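Local coordinates for protein argonaute (Methanocaldococcus jannaschii, PDB 5G5S), which uses short single-stranded DNA guides to bind complementary target DNA and slice it, and may defend the cell against invading genetic elements, at residues A[151-156]-A[295-300]; A[211-216]-A[252-257]; A[347-352]-A[393-398]; A[493-498]-A[662-667]; A[573-578]-A[640-645]. All coordinates share one frame; numbering follows the deposited sequence.

Contact 1 (A[151-156]-A[295-300]); sequences YYLILN and RFIDNT. With MG (magnesium ion), chain B.
Ile-297 bridges Leu-153 and Leu-155, pressing the metal-binding loop after helix 280-293 against strand 150-163 of an antiparallel sheet. Its two branches divide the work: CG2 of Ile-297 lies 3.8 Å from CB of Leu-153, and CD1 of Ile-297 lies 4.1 Å from CD2 of Leu-155. The fork is set by a first torsion of 62°, which places CG1 between the backbone N and the carbonyl carbon. The leucines lie two apart on the strand and turn their side chains to the same side, so one isoleucine can span them. All three residues are buried, and no hydrogen bond crosses the interface. Behind this apolar layer, helix 114-122 adds Ile-114 against Leu-153 and Leu-118 against Leu-155, while Tyr-15 touches Ile-297. A magnesium ion then fixes the loop from its other side, joined by the carbonyl oxygens of Ala-291, in the last turn of helix 280-293, and Leu-294 just after it. Within the loop the ion takes O of Ile-297 at 2.4 Å and OD1 of Asn-299 at 2.2 Å.

Contact 2 (A[211-216]-A[252-257]); sequences EIMSHI and PQFCNL
Part of the PAZ region that receives the 3'-end of the guide DNA, this contact sets Phe-254 against Ile-212, Met-213 and Ile-216 of helix 206-219. Phe-254 alone of segment 252-257 makes the contact, and three side chains of the helix gather along the CD2-CE2-CZ side of its ring. Met-213 comes to the rim near the ring plane, its CG 3.5 Å from CZ of Phe-254. The sulfur follows on the same rim: SD of Met-213 stands 5.4 Å from the centroid of the Phe-254 ring and 89° off its normal, a Met-aromatic contact made at the edge. CG2 of Ile-212 also meets the edge, 3.8 Å from CE2 of Phe-254, this methyl being the branch anti to the backbone N. Ile-216 reaches the ring obliquely with CD1, 3.7 Å from the same CE2 of Phe-254. In the PAZ fold the helix thus packs beside the start of strand 255-260, with Phe-188 of the neighbouring strand 185-188 touching both Phe-254 and Ile-216. Phe-231 stacks on the Phe-254 ring and also touches Ile-216. Along the helix, Ile-216 itself falls in the 215-220 guide-binding region, its side chain about 5 Å from that of Tyr-219, a residue that interacts with the guide.

Contact 3 (A[347-352]-A[393-398]); sequences YDVPEI and TELPKF
Apolar contacts centre on Val-349, whose buried side chain points into the bend made by Glu-394, Leu-395 and Pro-396. Its CG1, anti to the backbone N at a first torsion of 176°, lies 4.2 Å from CD of Pro-396. The other methyl, CG2 of Val-349, comes 4.1 Å from CB of Glu-394 and at longer range meets CD2 of Leu-395. The backbone O of Glu-394 also touches this side chain, 3.7 Å from CG1 of Val-349; a backbone hydrogen bond joins Glu-394 to Asn-355. Electrostatics enter at the margin, where OD1 of Asp-348 and OE1 of Glu-394 are 4.6 Å apart. Arg-354 probably eases this meeting of like charges, forming a salt bridge with Asp-348 and a long, weak ion pair with Glu-394. In the backbone, Tyr-347 and Asp-348 together stand opposite the single residue Lys-489, which makes a classic beta bulge. The contact belongs to the Mid domain, joining the segment ahead of central strand 357-365 to the entry of strand 397-407, an outer strand of its four-stranded parallel sheet.

Contact 4 (A[493-498]-A[662-667]); sequences LDSKTP and LYDLTK
Segment 493-498, irregular after Leu-493, passes alongside helix 656-666, the nearest CA atoms, those of Leu-493 and Asp-664, being 7.8 Å apart. Both belong to the PIWI domain. From the end of strand 492-493, Leu-493 extends CD2 to the helix, where it comes 4.0 Å from CB of Asp-664 and 3.9 Å from the backbone O of Asp-664. The leucine therefore packs on the base of an acidic side chain and on the peptide behind it. Two residues on, Ser-495 turns toward the carboxylate with OG between the backbone N and carbonyl carbon (chi1 63°), but its OG remains 3.9 Å from OD2 of Asp-664, without a hydrogen bond. The other carboxylate oxygen, OD1, is bonded to Gln-660 one turn earlier and to Thr-312. Further along the helix, OG1 of Thr-666 donates to O of Tyr-663 at 2.6 Å, and N of Thr-666 gives that oxygen a second bond. One carboxylate oxygen of Asp-664, OD1, is thus held by partners beyond this interface, and the two segments meet by van der Waals contact.

Contact 5 (A[573-578]-A[640-645]); sequences GFIQNS and TWLRFN
Phe-574 meets Thr-640 through one edge of its ring, while Ile-575 beside it meets Leu-642. From CB, Phe-574 turns its CG anti to the carbonyl carbon (chi1 -57°), and this carries the ring toward strand 636-645 although the CB itself does not aim there. Along the ring, CD1 of Phe-574 lies 3.4 Å from CG2 of Thr-640, and the next atom, CE1 of Phe-574, lies 3.5 Å from the same methyl. That methyl sits near the ring plane, so the contact is edge-on. Neighbouring strand 593-600 adds Ser-598 and Arg-600 against the phenylalanine. The second pair is looser: CG1 of Ile-575 is 4.4 Å from CD1 of Leu-642, and Arg-580 of helix 577-590 also touches the isoleucine. No hydrogen bond spans the segments, and both Phe-574 and Thr-640 are exposed at this surface. The loop follows strand 566-571 and Asp-572, probably a catalytic residue and manganese ligand, as in related enzymes. It packs on a strand of the mixed sheet within the RNase H-like fold of the PIWI domain, close to the probable active site.

Along the chain, contact 2 is nested within the loop closed by contact 1; contact 3 follows, and contact 5 lies inside the span closed by contact 4. Contacts 1 and 2, with centres about 42 Å apart, reach the same antiparallel sheet through neighbouring strands 150-163 and 255-260, so the magnesium-bound loop and the PAZ domain are joined through one sheet. Contact 3 belongs to the Mid domain, about 50 Å from contact 2 between centres. Contacts 4 and 5 share the PIWI domain, their centres about 23 Å apart. Nearest atoms of contacts 3 and 4 are about 6 Å apart. The set thus samples both lobes, including the PAZ and Mid domains that separate upon guide binding.

Contact 1 (A[151-156]-A[295-300])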
# COMPACT_ATOMS: atom_id res chain seq x y z
N TYR A 151 -8.99 -26.84 11.56
CA TYR A 151 -7.77 -26.16 11.13
C TYR A 151 -7.60 -26.32 9.64
O TYR A 151 -7.71 -27.43 9.10
CB TYR A 151 -6.54 -26.67 11.89
CG TYR A 151 -6.65 -26.41 13.38
CD1 TYR A 151 -6.22 -25.20 13.92
CD2 TYR A 151 -7.25 -27.34 14.23
CE1 TYR A 151 -6.35 -24.94 15.28
CE2 TYR A 151 -7.40 -27.08 15.59
CZ TYR A 151 -6.95 -25.87 16.11
OH TYR A 151 -7.10 -25.60 17.44
N TYR A 152 -7.35 -25.19 8.97
CA TYR A 152 -7.18 -25.10 7.53
C TYR A 152 -5.83 -24.58 7.22
O TYR A 152 -5.36 -23.67 7.90
CB TYR A 152 -8.24 -24.14 6.93
CG TYR A 152 -9.66 -24.67 7.07
CD1 TYR A 152 -10.38 -24.47 8.25
CD2 TYR A 152 -10.26 -25.39 6.04
CE1 TYR A 152 -11.67 -24.97 8.39
CE2 TYR A 152 -11.54 -25.92 6.19
CZ TYR A 152 -12.24 -25.71 7.36
OH TYR A 152 -13.51 -26.22 7.48
N LEU A 153 -5.20 -25.12 6.19
CA LEU A 153 -3.93 -24.57 5.74
C LEU A 153 -4.24 -23.61 4.61
O LEU A 153 -4.95 -23.98 3.67
CB LEU A 153 -2.91 -25.64 5.29
CG LEU A 153 -1.47 -25.10 5.09
CD1 LEU A 153 -0.69 -25.07 6.41
CD2 LEU A 153 -0.71 -25.91 4.05
N ILE A 154 -3.76 -22.36 4.72
CA ILE A 154 -3.89 -21.34 3.68
C ILE A 154 -2.67 -21.59 2.80
O ILE A 154 -1.55 -21.59 3.29
CB ILE A 154 -3.97 -19.89 4.24
CG1 ILE A 154 -4.99 -19.73 5.40
CG2 ILE A 154 -4.19 -18.85 3.13
CD1 ILE A 154 -6.42 -20.28 5.16
N LEU A 155 -2.91 -21.91 1.53
CA LEU A 155 -1.84 -22.24 0.59
C LEU A 155 -1.79 -21.25 -0.57
O LEU A 155 -2.76 -21.09 -1.31
CB LEU A 155 -2.02 -23.69 0.12
CG LEU A 155 -0.80 -24.44 -0.42
CD1 LEU A 155 0.33 -24.49 0.61
CD2 LEU A 155 -1.20 -25.86 -0.81
N ASN A 156 -0.67 -20.53 -0.68
CA ASN A 156 -0.48 -19.53 -1.72
C ASN A 156 0.74 -19.83 -2.56
O ASN A 156 1.77 -20.24 -2.04
CB ASN A 156 -0.36 -18.14 -1.09
CG ASN A 156 -0.76 -17.00 -2.00
OD1 ASN A 156 -1.55 -17.17 -2.93
ND2 ASN A 156 -0.25 -15.81 -1.71
N ARG A 295 0.17 -34.43 1.28
CA ARG A 295 -0.39 -35.46 2.18
C ARG A 295 -1.04 -34.93 3.46
O ARG A 295 -1.93 -35.58 3.99
CB ARG A 295 0.67 -36.53 2.51
CG ARG A 295 1.89 -36.03 3.29
CD ARG A 295 2.96 -37.10 3.43
NE ARG A 295 4.10 -36.65 4.23
CZ ARG A 295 4.26 -36.90 5.52
NH1 ARG A 295 3.35 -37.59 6.19
NH2 ARG A 295 5.33 -36.44 6.17
N PHE A 296 -0.57 -33.76 3.97
CA PHE A 296 -1.04 -33.15 5.22
C PHE A 296 -2.46 -32.60 5.17
O PHE A 296 -3.09 -32.44 6.23
CB PHE A 296 -0.07 -32.05 5.70
CG PHE A 296 1.38 -32.46 5.76
CD1 PHE A 296 1.81 -33.45 6.64
CD2 PHE A 296 2.32 -31.85 4.95
CE1 PHE A 296 3.15 -33.84 6.69
CE2 PHE A 296 3.66 -32.24 5.00
CZ PHE A 296 4.07 -33.22 5.87
N ILE A 297 -2.97 -32.28 3.96
CA ILE A 297 -4.28 -31.65 3.78
C ILE A 297 -5.26 -32.41 2.87
O ILE A 297 -4.84 -33.21 2.03
CB ILE A 297 -4.09 -30.19 3.29
CG1 ILE A 297 -3.37 -30.13 1.90
CG2 ILE A 297 -3.38 -29.33 4.36
CD1 ILE A 297 -3.28 -28.74 1.21
N ASP A 298 -6.56 -32.10 3.00
CA ASP A 298 -7.62 -32.61 2.12
C ASP A 298 -7.51 -31.75 0.85
O ASP A 298 -7.08 -30.59 0.91
CB ASP A 298 -9.01 -32.48 2.76
CG ASP A 298 -9.25 -33.33 4.00
OD1 ASP A 298 -8.71 -34.45 4.07
OD2 ASP A 298 -10.04 -32.90 4.87
N ASN A 299 -7.86 -32.34 -0.30
CA ASN A 299 -7.72 -31.72 -1.62
C ASN A 299 -8.76 -30.65 -2.01
O ASN A 299 -8.46 -29.80 -2.85
CB ASN A 299 -7.61 -32.81 -2.69
CG ASN A 299 -6.53 -33.83 -2.41
OD1 ASN A 299 -5.50 -33.54 -1.77
ND2 ASN A 299 -6.75 -35.06 -2.85
N THR A 300 -9.96 -30.70 -1.41
CA THR A 300 -11.06 -29.77 -1.69
C THR A 300 -10.82 -28.37 -1.08
O THR A 300 -10.57 -28.28 0.13
CB THR A 300 -12.41 -30.37 -1.21
OG1 THR A 300 -12.35 -31.81 -1.20
CG2 THR A 300 -13.59 -29.90 -2.04
MG MG B . -4.03 -33.27 -0.22

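Contact 2 (A[211-216]-A[252-257])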
# COMPACT_ATOMS: atom_id res chain seq x y z
N GLU A 211 35.02 3.03 0.18
CA GLU A 211 34.78 2.53 1.54
C GLU A 211 33.78 1.35 1.61
O GLU A 211 34.00 0.43 2.41
CB GLU A 211 34.36 3.67 2.48
N ILE A 212 32.72 1.38 0.77
CA ILE A 212 31.69 0.32 0.68
C ILE A 212 32.34 -0.97 0.14
O ILE A 212 32.18 -2.04 0.74
CB ILE A 212 30.48 0.77 -0.21
CG1 ILE A 212 29.73 1.98 0.41
CG2 ILE A 212 29.52 -0.40 -0.50
CD1 ILE A 212 29.00 2.90 -0.61
N MET A 213 33.07 -0.84 -0.98
CA MET A 213 33.78 -1.91 -1.67
C MET A 213 34.76 -2.62 -0.73
O MET A 213 34.75 -3.84 -0.68
CB MET A 213 34.52 -1.34 -2.89
CG MET A 213 33.75 -1.50 -4.17
SD MET A 213 34.16 -0.32 -5.49
CE MET A 213 35.92 -0.64 -5.72
N SER A 214 35.55 -1.83 0.04
CA SER A 214 36.53 -2.31 1.02
C SER A 214 35.90 -3.13 2.16
O SER A 214 36.55 -4.06 2.65
CB SER A 214 37.32 -1.13 1.59
OG SER A 214 37.99 -0.40 0.58
N HIS A 215 34.65 -2.80 2.56
CA HIS A 215 33.93 -3.52 3.62
C HIS A 215 33.50 -4.93 3.18
O HIS A 215 33.70 -5.89 3.93
CB HIS A 215 32.72 -2.72 4.13
CG HIS A 215 31.85 -3.50 5.08
ND1 HIS A 215 30.68 -4.11 4.65
CD2 HIS A 215 32.06 -3.82 6.38
CE1 HIS A 215 30.20 -4.74 5.71
NE2 HIS A 215 30.99 -4.59 6.77
N ILE A 216 32.87 -5.04 2.00
CA ILE A 216 32.40 -6.32 1.45
C ILE A 216 33.52 -7.26 1.03
O ILE A 216 33.33 -8.48 1.05
CB ILE A 216 31.25 -6.16 0.43
CG1 ILE A 216 31.58 -5.06 -0.63
CG2 ILE A 216 29.93 -5.89 1.17
CD1 ILE A 216 30.52 -4.78 -1.74
N PRO A 252 23.83 1.61 -5.62
CA PRO A 252 22.86 1.04 -6.58
C PRO A 252 23.38 0.04 -7.62
O PRO A 252 22.62 -0.83 -8.03
CB PRO A 252 22.20 2.27 -7.21
CG PRO A 252 23.07 3.43 -6.82
CD PRO A 252 23.64 3.06 -5.50
N GLN A 253 24.67 0.13 -7.98
CA GLN A 253 25.35 -0.80 -8.91
C GLN A 253 25.43 -2.22 -8.31
O GLN A 253 25.46 -3.19 -9.07
CB GLN A 253 26.76 -0.28 -9.23
CG GLN A 253 27.35 -0.82 -10.54
CD GLN A 253 28.71 -0.25 -10.93
OE1 GLN A 253 29.07 0.89 -10.62
NE2 GLN A 253 29.46 -1.02 -11.70
N PHE A 254 25.48 -2.33 -6.97
CA PHE A 254 25.62 -3.58 -6.23
C PHE A 254 24.29 -4.27 -5.90
O PHE A 254 24.30 -5.40 -5.40
CB PHE A 254 26.42 -3.34 -4.92
CG PHE A 254 27.82 -2.76 -5.01
CD1 PHE A 254 28.44 -2.56 -6.24
CD2 PHE A 254 28.52 -2.44 -3.85
CE1 PHE A 254 29.73 -2.03 -6.31
CE2 PHE A 254 29.82 -1.91 -3.93
CZ PHE A 254 30.41 -1.71 -5.15
N CYS A 255 23.14 -3.61 -6.18
CA CYS A 255 21.81 -4.13 -5.86
C CYS A 255 20.98 -4.50 -7.09
O CYS A 255 21.25 -4.02 -8.20
CB CYS A 255 21.06 -3.16 -4.96
SG CYS A 255 22.09 -2.30 -3.73
N ASN A 256 19.94 -5.34 -6.87
CA ASN A 256 18.98 -5.77 -7.90
C ASN A 256 17.55 -5.63 -7.44
O ASN A 256 17.23 -6.01 -6.31
CB ASN A 256 19.21 -7.21 -8.30
CG ASN A 256 20.54 -7.43 -8.94
OD1 ASN A 256 21.56 -7.54 -8.27
ND2 ASN A 256 20.54 -7.44 -10.27
N LEU A 257 16.68 -5.14 -8.34
CA LEU A 257 15.25 -4.98 -8.08
C LEU A 257 14.57 -6.34 -8.01
O LEU A 257 14.89 -7.23 -8.80
CB LEU A 257 14.58 -4.14 -9.16
CG LEU A 257 14.82 -2.65 -9.08
CD1 LEU A 257 14.63 -2.03 -10.42
CD2 LEU A 257 13.91 -1.98 -8.05

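Contact 3 (A[347-352]-A[393-398])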
# COMPACT_ATOMS: atom_id res chain seq x y z
N TYR A 347 -18.66 20.33 -3.30
CA TYR A 347 -19.09 20.61 -1.92
C TYR A 347 -18.26 21.72 -1.29
O TYR A 347 -18.82 22.53 -0.56
CB TYR A 347 -19.01 19.34 -1.05
CG TYR A 347 -20.36 18.73 -0.75
CD1 TYR A 347 -21.01 17.95 -1.70
CD2 TYR A 347 -20.99 18.96 0.46
CE1 TYR A 347 -22.28 17.42 -1.45
CE2 TYR A 347 -22.25 18.41 0.74
CZ TYR A 347 -22.89 17.65 -0.22
OH TYR A 347 -24.11 17.09 0.04
N ASP A 348 -16.93 21.73 -1.55
CA ASP A 348 -16.02 22.74 -1.01
C ASP A 348 -14.74 22.86 -1.85
O ASP A 348 -14.18 21.86 -2.28
CB ASP A 348 -15.66 22.46 0.47
CG ASP A 348 -14.97 23.60 1.19
OD1 ASP A 348 -15.43 24.77 1.05
OD2 ASP A 348 -14.01 23.34 1.95
N VAL A 349 -14.29 24.10 -2.05
CA VAL A 349 -13.06 24.46 -2.77
C VAL A 349 -12.18 25.22 -1.74
O VAL A 349 -12.70 26.13 -1.08
CB VAL A 349 -13.37 25.33 -4.03
CG1 VAL A 349 -12.08 25.78 -4.73
CG2 VAL A 349 -14.27 24.59 -5.02
N PRO A 350 -10.88 24.86 -1.54
CA PRO A 350 -10.07 25.58 -0.54
C PRO A 350 -9.96 27.08 -0.83
O PRO A 350 -9.93 27.46 -2.01
CB PRO A 350 -8.70 24.89 -0.62
CG PRO A 350 -8.97 23.57 -1.25
CD PRO A 350 -10.09 23.80 -2.21
N GLU A 351 -9.92 27.91 0.23
CA GLU A 351 -9.83 29.38 0.16
C GLU A 351 -8.63 29.89 -0.65
O GLU A 351 -8.73 30.93 -1.30
CB GLU A 351 -9.83 29.99 1.57
N ILE A 352 -7.51 29.13 -0.64
CA ILE A 352 -6.27 29.42 -1.36
C ILE A 352 -6.45 29.44 -2.90
O ILE A 352 -5.70 30.15 -3.57
CB ILE A 352 -5.18 28.42 -0.93
N THR A 393 -18.92 30.56 -10.24
CA THR A 393 -18.90 29.48 -9.24
C THR A 393 -17.58 29.52 -8.45
O THR A 393 -16.63 30.20 -8.87
CB THR A 393 -19.25 28.09 -9.83
OG1 THR A 393 -19.71 27.25 -8.78
CG2 THR A 393 -18.08 27.43 -10.50
N GLU A 394 -17.51 28.76 -7.33
CA GLU A 394 -16.34 28.65 -6.45
C GLU A 394 -15.11 28.02 -7.13
O GLU A 394 -13.98 28.31 -6.73
CB GLU A 394 -16.68 27.88 -5.16
CG GLU A 394 -17.56 28.64 -4.18
CD GLU A 394 -17.58 28.14 -2.74
OE1 GLU A 394 -17.28 26.95 -2.50
OE2 GLU A 394 -17.90 28.96 -1.85
N LEU A 395 -15.34 27.16 -8.15
CA LEU A 395 -14.31 26.45 -8.91
C LEU A 395 -13.27 27.37 -9.55
O LEU A 395 -13.64 28.39 -10.14
CB LEU A 395 -14.93 25.56 -10.00
CG LEU A 395 -15.52 24.23 -9.57
CD1 LEU A 395 -16.46 23.70 -10.64
CD2 LEU A 395 -14.44 23.19 -9.28
N PRO A 396 -11.96 27.02 -9.48
CA PRO A 396 -10.94 27.86 -10.12
C PRO A 396 -10.94 27.69 -11.64
O PRO A 396 -11.43 26.69 -12.15
CB PRO A 396 -9.63 27.37 -9.51
CG PRO A 396 -9.90 25.93 -9.15
CD PRO A 396 -11.36 25.83 -8.82
N LYS A 397 -10.38 28.68 -12.36
CA LYS A 397 -10.26 28.65 -13.81
C LYS A 397 -8.82 28.31 -14.21
O LYS A 397 -7.90 28.50 -13.42
CB LYS A 397 -10.70 29.99 -14.42
N PHE A 398 -8.64 27.79 -15.43
CA PHE A 398 -7.33 27.45 -15.95
C PHE A 398 -6.99 28.42 -17.10
O PHE A 398 -7.71 28.47 -18.11
CB PHE A 398 -7.27 25.97 -16.38
CG PHE A 398 -7.46 24.99 -15.24
CD1 PHE A 398 -6.38 24.59 -14.45
CD2 PHE A 398 -8.72 24.49 -14.94
CE1 PHE A 398 -6.57 23.70 -13.39
CE2 PHE A 398 -8.90 23.59 -13.87
CZ PHE A 398 -7.82 23.21 -13.11

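Contact 4 (A[493-498]-A[662-667])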
# COMPACT_ATOMS: atom_id res chain seq x y z
N LEU A 493 -19.74 11.40 1.06
CA LEU A 493 -20.50 10.17 1.29
C LEU A 493 -21.93 10.50 1.66
O LEU A 493 -22.15 11.44 2.43
CB LEU A 493 -19.86 9.34 2.41
CG LEU A 493 -18.58 8.59 2.06
CD1 LEU A 493 -17.88 8.10 3.31
CD2 LEU A 493 -18.86 7.41 1.12
N ASP A 494 -22.91 9.74 1.12
CA ASP A 494 -24.33 9.94 1.42
C ASP A 494 -24.67 9.49 2.84
O ASP A 494 -25.62 10.01 3.43
CB ASP A 494 -25.23 9.23 0.39
CG ASP A 494 -26.72 9.46 0.57
OD1 ASP A 494 -27.14 10.63 0.66
OD2 ASP A 494 -27.47 8.46 0.62
N SER A 495 -23.91 8.52 3.37
CA SER A 495 -24.13 7.99 4.71
C SER A 495 -23.08 8.52 5.70
O SER A 495 -21.88 8.40 5.46
CB SER A 495 -24.13 6.46 4.70
OG SER A 495 -22.87 5.94 4.29
N LYS A 496 -23.56 9.12 6.82
CA LYS A 496 -22.71 9.64 7.89
C LYS A 496 -22.39 8.51 8.86
O LYS A 496 -23.25 7.69 9.19
CB LYS A 496 -23.37 10.82 8.62
N THR A 497 -21.12 8.47 9.30
CA THR A 497 -20.59 7.43 10.17
C THR A 497 -20.58 7.80 11.67
O THR A 497 -20.59 9.00 11.96
CB THR A 497 -19.18 7.09 9.67
OG1 THR A 497 -18.28 8.15 10.03
CG2 THR A 497 -19.14 6.88 8.15
N PRO A 498 -20.48 6.83 12.62
CA PRO A 498 -20.32 7.21 14.04
C PRO A 498 -19.02 7.98 14.31
O PRO A 498 -18.95 8.74 15.29
CB PRO A 498 -20.25 5.86 14.77
CG PRO A 498 -19.83 4.88 13.73
CD PRO A 498 -20.45 5.36 12.46
N LEU A 662 -15.48 0.32 5.17
CA LEU A 662 -14.19 0.19 4.49
C LEU A 662 -14.36 0.20 3.00
O LEU A 662 -13.59 0.89 2.31
CB LEU A 662 -13.43 -1.05 5.00
CG LEU A 662 -13.05 -1.02 6.50
CD1 LEU A 662 -12.38 -2.31 6.91
CD2 LEU A 662 -12.21 0.20 6.86
N TYR A 663 -15.42 -0.49 2.49
CA TYR A 663 -15.79 -0.49 1.08
C TYR A 663 -16.15 0.91 0.62
O TYR A 663 -15.74 1.30 -0.47
CB TYR A 663 -16.98 -1.44 0.78
CG TYR A 663 -17.38 -1.41 -0.68
CD1 TYR A 663 -16.56 -1.94 -1.66
CD2 TYR A 663 -18.54 -0.74 -1.08
CE1 TYR A 663 -16.90 -1.87 -3.02
CE2 TYR A 663 -18.90 -0.67 -2.43
CZ TYR A 663 -18.07 -1.23 -3.40
OH TYR A 663 -18.42 -1.18 -4.73
N ASP A 664 -16.94 1.65 1.42
CA ASP A 664 -17.35 3.01 1.08
C ASP A 664 -16.14 3.92 0.93
O ASP A 664 -16.16 4.81 0.10
CB ASP A 664 -18.29 3.60 2.16
CG ASP A 664 -19.66 2.96 2.32
OD1 ASP A 664 -20.05 2.17 1.44
OD2 ASP A 664 -20.31 3.21 3.37
N LEU A 665 -15.10 3.69 1.76
CA LEU A 665 -13.86 4.46 1.75
C LEU A 665 -12.97 4.18 0.54
O LEU A 665 -12.19 5.05 0.18
CB LEU A 665 -13.09 4.34 3.07
CG LEU A 665 -13.76 4.97 4.30
CD1 LEU A 665 -13.14 4.44 5.59
CD2 LEU A 665 -13.70 6.49 4.26
N THR A 666 -13.12 3.01 -0.12
CA THR A 666 -12.38 2.68 -1.37
C THR A 666 -12.98 3.50 -2.55
O THR A 666 -12.36 3.65 -3.61
CB THR A 666 -12.44 1.15 -1.68
OG1 THR A 666 -13.76 0.78 -2.14
CG2 THR A 666 -12.00 0.27 -0.50
N LYS A 667 -14.21 4.00 -2.36
CA LYS A 667 -14.96 4.80 -3.32
C LYS A 667 -14.60 6.30 -3.23
O LYS A 667 -14.93 7.04 -4.14
CB LYS A 667 -16.46 4.57 -3.10
CG LYS A 667 -17.31 4.60 -4.34
CD LYS A 667 -18.78 4.48 -3.97
CE LYS A 667 -19.68 4.31 -5.17
NZ LYS A 667 -19.74 2.88 -5.59

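Contact 5 (A[573-578]-A[640-645])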
# COMPACT_ATOMS: atom_id res chain seq x y z
N GLY A 573 -0.45 -2.87 9.96
CA GLY A 573 0.41 -3.26 11.05
C GLY A 573 -0.33 -3.63 12.32
O GLY A 573 -1.50 -3.26 12.49
N PHE A 574 0.34 -4.36 13.21
CA PHE A 574 -0.27 -4.77 14.46
C PHE A 574 0.21 -3.96 15.63
O PHE A 574 1.29 -3.36 15.58
CB PHE A 574 -0.12 -6.28 14.70
CG PHE A 574 -0.72 -7.10 13.58
CD1 PHE A 574 -2.10 -7.19 13.43
CD2 PHE A 574 0.09 -7.73 12.64
CE1 PHE A 574 -2.66 -7.92 12.37
CE2 PHE A 574 -0.47 -8.47 11.60
CZ PHE A 574 -1.84 -8.55 11.46
N ILE A 575 -0.63 -3.87 16.66
CA ILE A 575 -0.34 -3.13 17.90
C ILE A 575 0.56 -4.01 18.75
O ILE A 575 0.31 -5.21 18.86
CB ILE A 575 -1.70 -2.75 18.59
CG1 ILE A 575 -2.51 -1.70 17.78
CG2 ILE A 575 -1.58 -2.37 20.07
CD1 ILE A 575 -1.88 -0.27 17.62
N GLN A 576 1.64 -3.42 19.30
CA GLN A 576 2.56 -4.12 20.21
C GLN A 576 1.88 -4.14 21.58
O GLN A 576 1.03 -3.30 21.85
CB GLN A 576 3.91 -3.38 20.30
CG GLN A 576 5.14 -4.29 20.27
CD GLN A 576 5.38 -5.08 21.54
OE1 GLN A 576 5.04 -6.27 21.63
NE2 GLN A 576 5.99 -4.46 22.54
N ASN A 577 2.25 -5.10 22.44
CA ASN A 577 1.70 -5.25 23.79
C ASN A 577 1.88 -4.01 24.68
O ASN A 577 0.98 -3.68 25.46
CB ASN A 577 2.29 -6.48 24.47
CG ASN A 577 1.24 -7.30 25.17
OD1 ASN A 577 0.95 -7.09 26.35
ND2 ASN A 577 0.65 -8.24 24.45
N SER A 578 3.03 -3.31 24.54
CA SER A 578 3.36 -2.09 25.29
C SER A 578 2.39 -0.95 24.98
O SER A 578 2.07 -0.15 25.87
CB SER A 578 4.79 -1.67 25.00
OG SER A 578 4.96 -1.35 23.63
N THR A 640 -7.83 -7.91 13.72
CA THR A 640 -7.72 -7.32 15.06
C THR A 640 -8.30 -5.92 15.22
O THR A 640 -7.59 -4.94 15.36
CB THR A 640 -6.35 -7.60 15.72
OG1 THR A 640 -6.06 -6.65 16.76
CG2 THR A 640 -5.22 -7.62 14.76
N TRP A 641 -9.63 -5.86 15.18
CA TRP A 641 -10.38 -4.65 15.39
C TRP A 641 -10.48 -4.49 16.91
O TRP A 641 -11.03 -5.35 17.60
CB TRP A 641 -11.75 -4.79 14.72
CG TRP A 641 -12.62 -3.56 14.73
CD1 TRP A 641 -12.24 -2.27 14.97
CD2 TRP A 641 -14.03 -3.53 14.47
NE1 TRP A 641 -13.32 -1.43 14.84
CE2 TRP A 641 -14.44 -2.18 14.55
CE3 TRP A 641 -14.99 -4.51 14.19
CZ2 TRP A 641 -15.78 -1.79 14.41
CZ3 TRP A 641 -16.31 -4.13 14.03
CH2 TRP A 641 -16.69 -2.78 14.12
N LEU A 642 -9.84 -3.44 17.42
CA LEU A 642 -9.76 -3.14 18.85
C LEU A 642 -10.44 -1.83 19.20
O LEU A 642 -10.51 -0.92 18.38
CB LEU A 642 -8.29 -3.08 19.31
CG LEU A 642 -7.45 -4.36 19.14
CD1 LEU A 642 -5.96 -4.05 19.17
CD2 LEU A 642 -7.84 -5.42 20.17
N ARG A 643 -10.95 -1.75 20.43
CA ARG A 643 -11.63 -0.56 20.95
C ARG A 643 -11.08 -0.18 22.31
O ARG A 643 -11.12 -0.99 23.23
CB ARG A 643 -13.14 -0.80 21.02
CG ARG A 643 -13.91 0.35 21.67
CD ARG A 643 -15.38 0.08 21.72
NE ARG A 643 -15.98 0.09 20.39
CZ ARG A 643 -17.13 -0.50 20.08
NH1 ARG A 643 -17.80 -1.18 21.00
NH2 ARG A 643 -17.59 -0.45 18.84
N PHE A 644 -10.58 1.07 22.42
CA PHE A 644 -10.10 1.65 23.68
C PHE A 644 -11.10 2.72 24.06
O PHE A 644 -11.26 3.71 23.34
CB PHE A 644 -8.66 2.20 23.57
CG PHE A 644 -7.68 1.14 23.13
CD1 PHE A 644 -7.44 0.90 21.78
CD2 PHE A 644 -7.04 0.33 24.07
CE1 PHE A 644 -6.58 -0.11 21.37
CE2 PHE A 644 -6.15 -0.67 23.66
CZ PHE A 644 -5.91 -0.87 22.31
N ASN A 645 -11.80 2.50 25.17
CA ASN A 645 -12.85 3.37 25.66
C ASN A 645 -12.90 3.29 27.19
O ASN A 645 -12.92 2.19 27.75
CB ASN A 645 -14.21 2.92 25.05
CG ASN A 645 -15.38 3.87 25.21
OD1 ASN A 645 -15.55 4.53 26.23
ND2 ASN A 645 -16.28 3.90 24.23